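Local coordinates for uncharacterized protein (Bacteroides eggerthii, PDB 4L3R), which is of unknown function but belongs to the DUF4847 family of the calycin clan, whose fold is built on an antiparallel beta sheet, at residues Phe29-Ser43 and Ser102-Gly114. Sequence-based numbering, arbitrary orientation.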
ATOM      1  N   PHE B  29      -0.919   0.122 -32.129  1.00 57.32           N
ATOM      2  CA  PHE B  29      -2.375   0.128 -31.993  1.00 54.64           C
ATOM      3  C   PHE B  29      -2.991  -0.863 -32.958  1.00 60.76           C
ATOM      4  O   PHE B  29      -2.547  -0.946 -34.110  1.00 62.15           O
ATOM      5  CB  PHE B  29      -2.933   1.531 -32.215  1.00 55.18           C
ATOM      6  CG  PHE B  29      -2.408   2.497 -31.186  1.00 55.62           C
ATOM      7  CD1 PHE B  29      -2.805   2.406 -29.858  1.00 55.56           C
ATOM      8  CD2 PHE B  29      -1.456   3.448 -31.525  1.00 59.40           C
ATOM      9  CE1 PHE B  29      -2.283   3.265 -28.900  1.00 56.22           C
ATOM     10  CE2 PHE B  29      -0.970   4.340 -30.569  1.00 61.89           C
ATOM     11  CZ  PHE B  29      -1.369   4.228 -29.261  1.00 57.91           C
ATOM     12  N   TYR B  30      -4.001  -1.642 -32.488  1.00 56.57           N
ATOM     13  CA  TYR B  30      -4.637  -2.673 -33.327  1.00 58.44           C
ATOM     14  C   TYR B  30      -5.360  -2.038 -34.522  1.00 64.24           C
ATOM     15  O   TYR B  30      -5.709  -0.861 -34.486  1.00 62.28           O
ATOM     16  CB  TYR B  30      -5.603  -3.586 -32.527  1.00 58.48           C
ATOM     17  CG  TYR B  30      -6.761  -2.892 -31.839  1.00 56.49           C
ATOM     18  CD1 TYR B  30      -7.954  -2.645 -32.512  1.00 58.41           C
ATOM     19  CD2 TYR B  30      -6.712  -2.594 -30.481  1.00 54.75           C
ATOM     20  CE1 TYR B  30      -9.034  -2.037 -31.876  1.00 56.66           C
ATOM     21  CE2 TYR B  30      -7.777  -1.960 -29.837  1.00 53.84           C
ATOM     22  CZ  TYR B  30      -8.957  -1.730 -30.526  1.00 59.97           C
ATOM     23  OH  TYR B  30     -10.040  -1.163 -29.896  1.00 56.76           O
ATOM     24  N   GLN B  31      -5.558  -2.820 -35.581  1.00 64.35           N
ATOM     25  CA  GLN B  31      -6.197  -2.336 -36.805  1.00 65.47           C
ATOM     26  C   GLN B  31      -7.692  -2.057 -36.554  1.00 66.05           C
ATOM     27  O   GLN B  31      -8.387  -2.902 -35.982  1.00 64.44           O
ATOM     28  CB  GLN B  31      -6.009  -3.371 -37.936  1.00 71.02           C
ATOM     29  CG  GLN B  31      -6.029  -2.784 -39.342  1.00 95.66           C
ATOM     30  CD  GLN B  31      -5.501  -3.783 -40.353  1.00127.75           C
ATOM     31  OE1 GLN B  31      -5.789  -4.986 -40.282  1.00126.29           O
ATOM     32  NE2 GLN B  31      -4.682  -3.328 -41.296  1.00122.55           N
ATOM     33  N   GLY B  32      -8.164  -0.882 -36.969  1.00 61.89           N
ATOM     34  CA  GLY B  32      -9.563  -0.504 -36.809  1.00 61.47           C
ATOM     35  C   GLY B  32      -9.893   0.262 -35.540  1.00 61.80           C
ATOM     36  O   GLY B  32     -11.074   0.484 -35.253  1.00 61.80           O
ATOM     37  N   LEU B  33      -8.869   0.690 -34.770  1.00 55.39           N
ATOM     38  CA  LEU B  33      -9.090   1.472 -33.543  1.00 52.03           C
ATOM     39  C   LEU B  33      -9.684   2.840 -33.944  1.00 57.09           C
ATOM     40  O   LEU B  33     -10.651   3.297 -33.331  1.00 56.87           O
ATOM     41  CB  LEU B  33      -7.781   1.623 -32.756  1.00 50.02           C
ATOM     42  CG  LEU B  33      -7.906   1.798 -31.241  1.00 51.88           C
ATOM     43  CD1 LEU B  33      -6.552   1.632 -30.570  1.00 50.73           C
ATOM     44  CD2 LEU B  33      -8.513   3.136 -30.874  1.00 52.27           C
ATOM     45  N   TRP B  34      -9.130   3.449 -35.009  1.00 54.34           N
ATOM     46  CA  TRP B  34      -9.614   4.704 -35.602  1.00 54.72           C
ATOM     47  C   TRP B  34     -10.167   4.423 -37.002  1.00 59.84           C
ATOM     48  O   TRP B  34      -9.919   3.351 -37.547  1.00 60.22           O
ATOM     49  CB  TRP B  34      -8.481   5.735 -35.667  1.00 53.09           C
ATOM     50  CG  TRP B  34      -7.924   6.096 -34.322  1.00 52.01           C
ATOM     51  CD1 TRP B  34      -8.491   6.918 -33.398  1.00 54.04           C
ATOM     52  CD2 TRP B  34      -6.692   5.632 -33.748  1.00 50.96           C
ATOM     53  NE1 TRP B  34      -7.674   7.030 -32.298  1.00 51.85           N
ATOM     54  CE2 TRP B  34      -6.571   6.235 -32.477  1.00 53.28           C
ATOM     55  CE3 TRP B  34      -5.663   4.790 -34.197  1.00 52.97           C
ATOM     56  CZ2 TRP B  34      -5.457   6.031 -31.657  1.00 52.01           C
ATOM     57  CZ3 TRP B  34      -4.572   4.570 -33.371  1.00 54.11           C
ATOM     58  CH2 TRP B  34      -4.474   5.199 -32.120  1.00 53.14           C
ATOM     59  N   SER B  35     -10.940   5.369 -37.567  1.00 57.79           N
ATOM     60  CA  SER B  35     -11.533   5.255 -38.915  1.00 59.72           C
ATOM     61  C   SER B  35     -10.727   6.021 -39.982  1.00 63.20           C
ATOM     62  O   SER B  35     -10.927   5.778 -41.173  1.00 65.26           O
ATOM     63  CB  SER B  35     -12.968   5.787 -38.920  1.00 64.39           C
ATOM     64  OG  SER B  35     -13.867   4.959 -38.201  1.00 70.82           O
ATOM     65  N   ASN B  36      -9.867   6.980 -39.577  1.00 57.28           N
ATOM     66  CA  ASN B  36      -9.103   7.788 -40.534  1.00 58.67           C
ATOM     67  C   ASN B  36      -7.833   8.344 -39.884  1.00 60.23           C
ATOM     68  O   ASN B  36      -7.691   8.264 -38.663  1.00 56.20           O
ATOM     69  CB  ASN B  36      -9.979   8.927 -41.085  1.00 60.71           C
ATOM     70  CG  ASN B  36     -10.611   9.799 -40.021  1.00 71.94           C
ATOM     71  OD1 ASN B  36      -9.933  10.568 -39.339  1.00 63.60           O
ATOM     72  ND2 ASN B  36     -11.923   9.715 -39.860  1.00 66.58           N
ATOM     73  N   GLU B  37      -6.915   8.911 -40.700  1.00 59.29           N
ATOM     74  CA  GLU B  37      -5.641   9.461 -40.191  1.00 59.27           C
ATOM     75  C   GLU B  37      -5.848  10.638 -39.197  1.00 61.78           C
ATOM     76  O   GLU B  37      -5.106  10.731 -38.221  1.00 58.80           O
ATOM     77  CB  GLU B  37      -4.713   9.927 -41.347  1.00 63.68           C
ATOM     78  CG  GLU B  37      -3.366   9.225 -41.421  1.00 76.53           C
ATOM     79  CD  GLU B  37      -2.501   9.301 -40.176  1.00105.28           C
ATOM     80  OE1 GLU B  37      -2.483  10.368 -39.521  1.00111.02           O
ATOM     81  OE2 GLU B  37      -1.824   8.293 -39.866  1.00 97.71           O
ATOM     82  N   ALA B  38      -6.829  11.531 -39.448  1.00 60.49           N
ATOM     83  CA  ALA B  38      -7.065  12.698 -38.585  1.00 60.45           C
ATOM     84  C   ALA B  38      -7.477  12.280 -37.174  1.00 63.72           C
ATOM     85  O   ALA B  38      -7.007  12.882 -36.202  1.00 63.75           O
ATOM     86  CB  ALA B  38      -8.123  13.609 -39.192  1.00 63.10           C
ATOM     87  N   GLU B  39      -8.334  11.248 -37.049  1.00 59.17           N
ATOM     88  CA  GLU B  39      -8.726  10.725 -35.733  1.00 56.57           C
ATOM     89  C   GLU B  39      -7.505  10.200 -34.974  1.00 60.44           C
ATOM     90  O   GLU B  39      -7.332  10.510 -33.794  1.00 59.58           O
ATOM     91  CB  GLU B  39      -9.750   9.584 -35.866  1.00 57.27           C
ATOM     92  CG  GLU B  39     -11.185  10.019 -36.097  1.00 67.46           C
ATOM     93  CD  GLU B  39     -12.162   8.861 -36.186  1.00 84.42           C
ATOM     94  OE1 GLU B  39     -11.711   7.692 -36.221  1.00 64.21           O
ATOM     95  OE2 GLU B  39     -13.386   9.123 -36.226  1.00 82.60           O
ATOM     96  N   GLU B  40      -6.667   9.388 -35.650  1.00 57.91           N
ATOM     97  CA  GLU B  40      -5.463   8.819 -35.040  1.00 56.85           C
ATOM     98  C   GLU B  40      -4.490   9.926 -34.626  1.00 62.11           C
ATOM     99  O   GLU B  40      -3.947   9.865 -33.523  1.00 61.09           O
ATOM    100  CB  GLU B  40      -4.778   7.815 -35.989  1.00 59.09           C
ATOM    101  CG  GLU B  40      -3.456   7.274 -35.455  1.00 67.83           C
ATOM    102  CD  GLU B  40      -2.793   6.166 -36.250  1.00 85.61           C
ATOM    103  OE1 GLU B  40      -3.431   5.609 -37.172  1.00 78.70           O
ATOM    104  OE2 GLU B  40      -1.612   5.872 -35.960  1.00 77.43           O
ATOM    105  N   LYS B  41      -4.272  10.920 -35.504  1.00 60.60           N
ATOM    106  CA  LYS B  41      -3.393  12.066 -35.247  1.00 62.34           C
ATOM    107  C   LYS B  41      -3.841  12.815 -33.982  1.00 65.65           C
ATOM    108  O   LYS B  41      -3.012  13.087 -33.117  1.00 65.05           O
ATOM    109  CB  LYS B  41      -3.389  13.017 -36.463  1.00 68.23           C
ATOM    110  CG  LYS B  41      -2.408  14.189 -36.387  1.00 90.51           C
ATOM    111  CD  LYS B  41      -2.532  15.078 -37.631  1.00108.65           C
ATOM    112  CE  LYS B  41      -1.747  16.367 -37.544  1.00125.34           C
ATOM    113  NZ  LYS B  41      -0.293  16.157 -37.771  1.00136.88           N
ATOM    114  N   ALA B  42      -5.150  13.121 -33.873  1.00 61.65           N
ATOM    115  CA  ALA B  42      -5.726  13.834 -32.727  1.00 61.25           C
ATOM    116  C   ALA B  42      -5.573  13.023 -31.416  1.00 63.26           C
ATOM    117  O   ALA B  42      -5.315  13.605 -30.362  1.00 63.18           O
ATOM    118  CB  ALA B  42      -7.196  14.147 -32.991  1.00 62.36           C
ATOM    119  N   SER B  43      -5.699  11.686 -31.491  1.00 57.62           N
ATOM    120  CA  SER B  43      -5.498  10.817 -30.330  1.00 54.97           C
ATOM    121  C   SER B  43      -4.035  10.812 -29.899  1.00 59.48           C
ATOM    122  O   SER B  43      -3.747  10.821 -28.702  1.00 58.50           O
ATOM    123  CB  SER B  43      -5.933   9.386 -30.626  1.00 55.21           C
ATOM    124  OG  SER B  43      -7.342   9.265 -30.578  1.00 61.14           O
ATOM    125  N   SER B 102     -17.529  11.345 -19.450  1.00 67.86           N
ATOM    126  CA  SER B 102     -17.709  10.700 -20.751  1.00 67.04           C
ATOM    127  C   SER B 102     -16.540  11.028 -21.679  1.00 69.03           C
ATOM    128  O   SER B 102     -15.957  12.105 -21.567  1.00 70.87           O
ATOM    129  CB  SER B 102     -19.022  11.183 -21.368  1.00 75.23           C
ATOM    130  OG  SER B 102     -19.447  10.367 -22.446  1.00 88.51           O
ATOM    131  N   GLU B 103     -16.212  10.117 -22.605  1.00 62.40           N
ATOM    132  CA  GLU B 103     -15.146  10.335 -23.581  1.00 60.07           C
ATOM    133  C   GLU B 103     -15.691  10.460 -24.998  1.00 65.14           C
ATOM    134  O   GLU B 103     -16.637   9.760 -25.352  1.00 65.64           O
ATOM    135  CB  GLU B 103     -14.142   9.179 -23.550  1.00 58.06           C
ATOM    136  CG  GLU B 103     -13.335   9.082 -22.267  1.00 61.67           C
ATOM    137  CD  GLU B 103     -12.310  10.178 -22.027  1.00 70.20           C
ATOM    138  OE1 GLU B 103     -12.251  11.154 -22.809  1.00 61.00           O
ATOM    139  OE2 GLU B 103     -11.548  10.054 -21.043  1.00 61.94           O
ATOM    140  N   SER B 104     -15.088  11.353 -25.803  1.00 61.44           N
ATOM    141  CA  SER B 104     -15.389  11.489 -27.227  1.00 62.46           C
ATOM    142  C   SER B 104     -14.264  10.843 -28.065  1.00 63.85           C
ATOM    143  O   SER B 104     -14.529  10.317 -29.143  1.00 65.01           O
ATOM    144  CB  SER B 104     -15.581  12.955 -27.619  1.00 68.47           C
ATOM    145  OG  SER B 104     -14.389  13.720 -27.525  1.00 77.77           O
ATOM    146  N   ASP B 105     -13.013  10.889 -27.580  1.00 57.77           N
ATOM    147  CA  ASP B 105     -11.858  10.332 -28.283  1.00 55.39           C
ATOM    148  C   ASP B 105     -11.910   8.799 -28.290  1.00 54.27           C
ATOM    149  O   ASP B 105     -12.124   8.198 -27.242  1.00 52.81           O
ATOM    150  CB  ASP B 105     -10.564  10.818 -27.614  1.00 56.81           C
ATOM    151  CG  ASP B 105      -9.333  10.564 -28.440  1.00 65.98           C
ATOM    152  OD1 ASP B 105      -9.063  11.361 -29.356  1.00 68.94           O
ATOM    153  OD2 ASP B 105      -8.648   9.556 -28.184  1.00 71.27           O
ATOM    154  N   LYS B 106     -11.708   8.172 -29.464  1.00 49.45           N
ATOM    155  CA  LYS B 106     -11.770   6.711 -29.595  1.00 47.98           C
ATOM    156  C   LYS B 106     -10.698   5.996 -28.776  1.00 51.27           C
ATOM    157  O   LYS B 106     -10.995   4.936 -28.231  1.00 50.44           O
ATOM    158  CB  LYS B 106     -11.677   6.271 -31.061  1.00 50.03           C
ATOM    159  CG  LYS B 106     -12.918   6.639 -31.874  1.00 49.29           C
ATOM    160  CD  LYS B 106     -12.803   6.097 -33.292  1.00 56.53           C
ATOM    161  CE  LYS B 106     -14.040   6.353 -34.121  1.00 67.88           C
ATOM    162  NZ  LYS B 106     -13.952   5.694 -35.448  1.00 74.68           N
ATOM    163  N   LEU B 107      -9.469   6.541 -28.683  1.00 47.50           N
ATOM    164  CA  LEU B 107      -8.427   5.906 -27.862  1.00 45.95           C
ATOM    165  C   LEU B 107      -8.824   5.941 -26.386  1.00 46.87           C
ATOM    166  O   LEU B 107      -8.619   4.955 -25.678  1.00 45.05           O
ATOM    167  CB  LEU B 107      -7.054   6.576 -28.053  1.00 46.58           C
ATOM    168  CG  LEU B 107      -5.861   5.889 -27.359  1.00 50.47           C
ATOM    169  CD1 LEU B 107      -5.647   4.476 -27.890  1.00 50.18           C
ATOM    170  CD2 LEU B 107      -4.596   6.715 -27.515  1.00 52.74           C
ATOM    171  N   ALA B 108      -9.407   7.063 -25.933  1.00 44.51           N
ATOM    172  CA  ALA B 108      -9.866   7.223 -24.545  1.00 45.05           C
ATOM    173  C   ALA B 108     -11.032   6.267 -24.225  1.00 49.85           C
ATOM    174  O   ALA B 108     -11.073   5.710 -23.129  1.00 48.69           O
ATOM    175  CB  ALA B 108     -10.281   8.665 -24.294  1.00 47.11           C
ATOM    176  N   LYS B 109     -11.953   6.050 -25.186  1.00 47.82           N
ATOM    177  CA  LYS B 109     -13.070   5.111 -24.994  1.00 47.62           C
ATOM    178  C   LYS B 109     -12.556   3.678 -24.839  1.00 50.06           C
ATOM    179  O   LYS B 109     -13.029   2.944 -23.968  1.00 50.24           O
ATOM    180  CB  LYS B 109     -14.055   5.170 -26.174  1.00 50.69           C
ATOM    181  CG  LYS B 109     -14.939   6.409 -26.220  1.00 53.34           C
ATOM    182  CD  LYS B 109     -15.769   6.401 -27.511  1.00 55.86           C
ATOM    183  CE  LYS B 109     -16.705   7.571 -27.615  1.00 76.07           C
ATOM    184  NZ  LYS B 109     -17.524   7.516 -28.856  1.00 91.07           N
ATOM    185  N   VAL B 110     -11.590   3.285 -25.694  1.00 45.19           N
ATOM    186  CA  VAL B 110     -10.977   1.955 -25.672  1.00 44.26           C
ATOM    187  C   VAL B 110     -10.197   1.752 -24.353  1.00 49.73           C
ATOM    188  O   VAL B 110     -10.271   0.677 -23.756  1.00 49.68           O
ATOM    189  CB  VAL B 110     -10.076   1.752 -26.923  1.00 47.08           C
ATOM    190  CG1 VAL B 110      -9.144   0.551 -26.764  1.00 46.58           C
ATOM    191  CG2 VAL B 110     -10.934   1.595 -28.176  1.00 48.08           C
ATOM    192  N   PHE B 111      -9.446   2.771 -23.920  1.00 47.16           N
ATOM    193  CA  PHE B 111      -8.659   2.726 -22.682  1.00 46.62           C
ATOM    194  C   PHE B 111      -9.547   2.474 -21.453  1.00 50.80           C
ATOM    195  O   PHE B 111      -9.272   1.557 -20.682  1.00 50.29           O
ATOM    196  CB  PHE B 111      -7.900   4.056 -22.519  1.00 48.65           C
ATOM    197  CG  PHE B 111      -7.058   4.192 -21.275  1.00 49.86           C
ATOM    198  CD1 PHE B 111      -5.784   3.655 -21.221  1.00 52.31           C
ATOM    199  CD2 PHE B 111      -7.501   4.940 -20.196  1.00 51.79           C
ATOM    200  CE1 PHE B 111      -4.982   3.834 -20.105  1.00 53.15           C
ATOM    201  CE2 PHE B 111      -6.701   5.108 -19.065  1.00 54.73           C
ATOM    202  CZ  PHE B 111      -5.439   4.562 -19.032  1.00 52.58           C
ATOM    203  N   ILE B 112     -10.625   3.260 -21.303  1.00 48.79           N
ATOM    204  CA  ILE B 112     -11.538   3.154 -20.155  1.00 50.08           C
ATOM    205  C   ILE B 112     -12.285   1.813 -20.166  1.00 55.72           C
ATOM    206  O   ILE B 112     -12.342   1.159 -19.124  1.00 56.32           O
ATOM    207  CB  ILE B 112     -12.523   4.363 -20.108  1.00 54.74           C
ATOM    208  CG1 ILE B 112     -11.765   5.688 -19.818  1.00 55.12           C
ATOM    209  CG2 ILE B 112     -13.654   4.149 -19.085  1.00 56.05           C
ATOM    210  CD1 ILE B 112     -11.231   5.883 -18.375  1.00 58.89           C
ATOM    211  N   SER B 113     -12.856   1.404 -21.315  1.00 51.88           N
ATOM    212  CA  SER B 113     -13.567   0.117 -21.405  1.00 51.86           C
ATOM    213  C   SER B 113     -12.651  -1.068 -21.147  1.00 51.93           C
ATOM    214  O   SER B 113     -13.054  -2.015 -20.480  1.00 52.64           O
ATOM    215  CB  SER B 113     -14.219  -0.065 -22.778  1.00 56.50           C
ATOM    216  OG  SER B 113     -15.397   0.714 -22.878  1.00 70.83           O
ATOM    217  N   GLY B 114     -11.456  -1.024 -21.723  1.00 45.96           N
ATOM    218  CA  GLY B 114     -10.477  -2.089 -21.597  1.00 44.99           C
ATOM    219  C   GLY B 114     -10.016  -2.331 -20.176  1.00 48.73           C
ATOM    220  O   GLY B 114      -9.803  -3.483 -19.794  1.00 48.29           O
TER
HETATM  221  O   HOH W   1      -9.355  11.317 -32.183  1.00 55.62           O
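Asp105, the N-cap residue of helix 106-116, meets Ser43 of helix 37-48 where, beside the antiparallel sheet of this calycin-clan protein, helix 106-116 packs against the 29-36 loop and the first turns of helix 37-48. Three sets of contacts make the junction. The first is a polar relay: Trp34 NE1 donates to Ser43 OG (2.8 Å), with the Ser43 oxygen 24° out of the indole plane, and Ser43 OG donates in turn to Asp105 OD2 (2.7 Å) on the syn side of the carboxylate. OD2 also takes weak capping bonds from the backbone N of Leu107 and Ala108, so one oxygen serves both the helix start and the interhelical link. The second is a salt bridge: Lys106, extended beyond CG, donates from NZ to Glu39 OE1 (3.1 Å) on the syn side of the carboxylate, and Ser35 N reaches the same oxygen nearly linearly (2.8 Å, 171°). Replacing Glu39 by an alanine would probably leave the Lys106 ammonium without this carboxylate and Ser35 N without its acceptor. The third is apolar and belongs to the loop. Leu107 CD1 touches both Phe29 CE1 (3.7 Å) and Leu33 CD1, while Leu107 CB approaches Trp34 CZ2. Leu33 has CG roughly anti to the backbone N (chi1 -152°), which helps turn CD2 toward Val110 CG2 (3.9 Å) and over the centre of one indole face. Val110 CG1 sits at the edge of the Tyr30 ring, near its plane; Leu107 and Val110 both continue onto Ile20 of strand 15-22, tying the contact to the sheet. At the polar end, a water donates to both Glu39 O (2.7 Å) and Asp105 OD1 (2.8 Å).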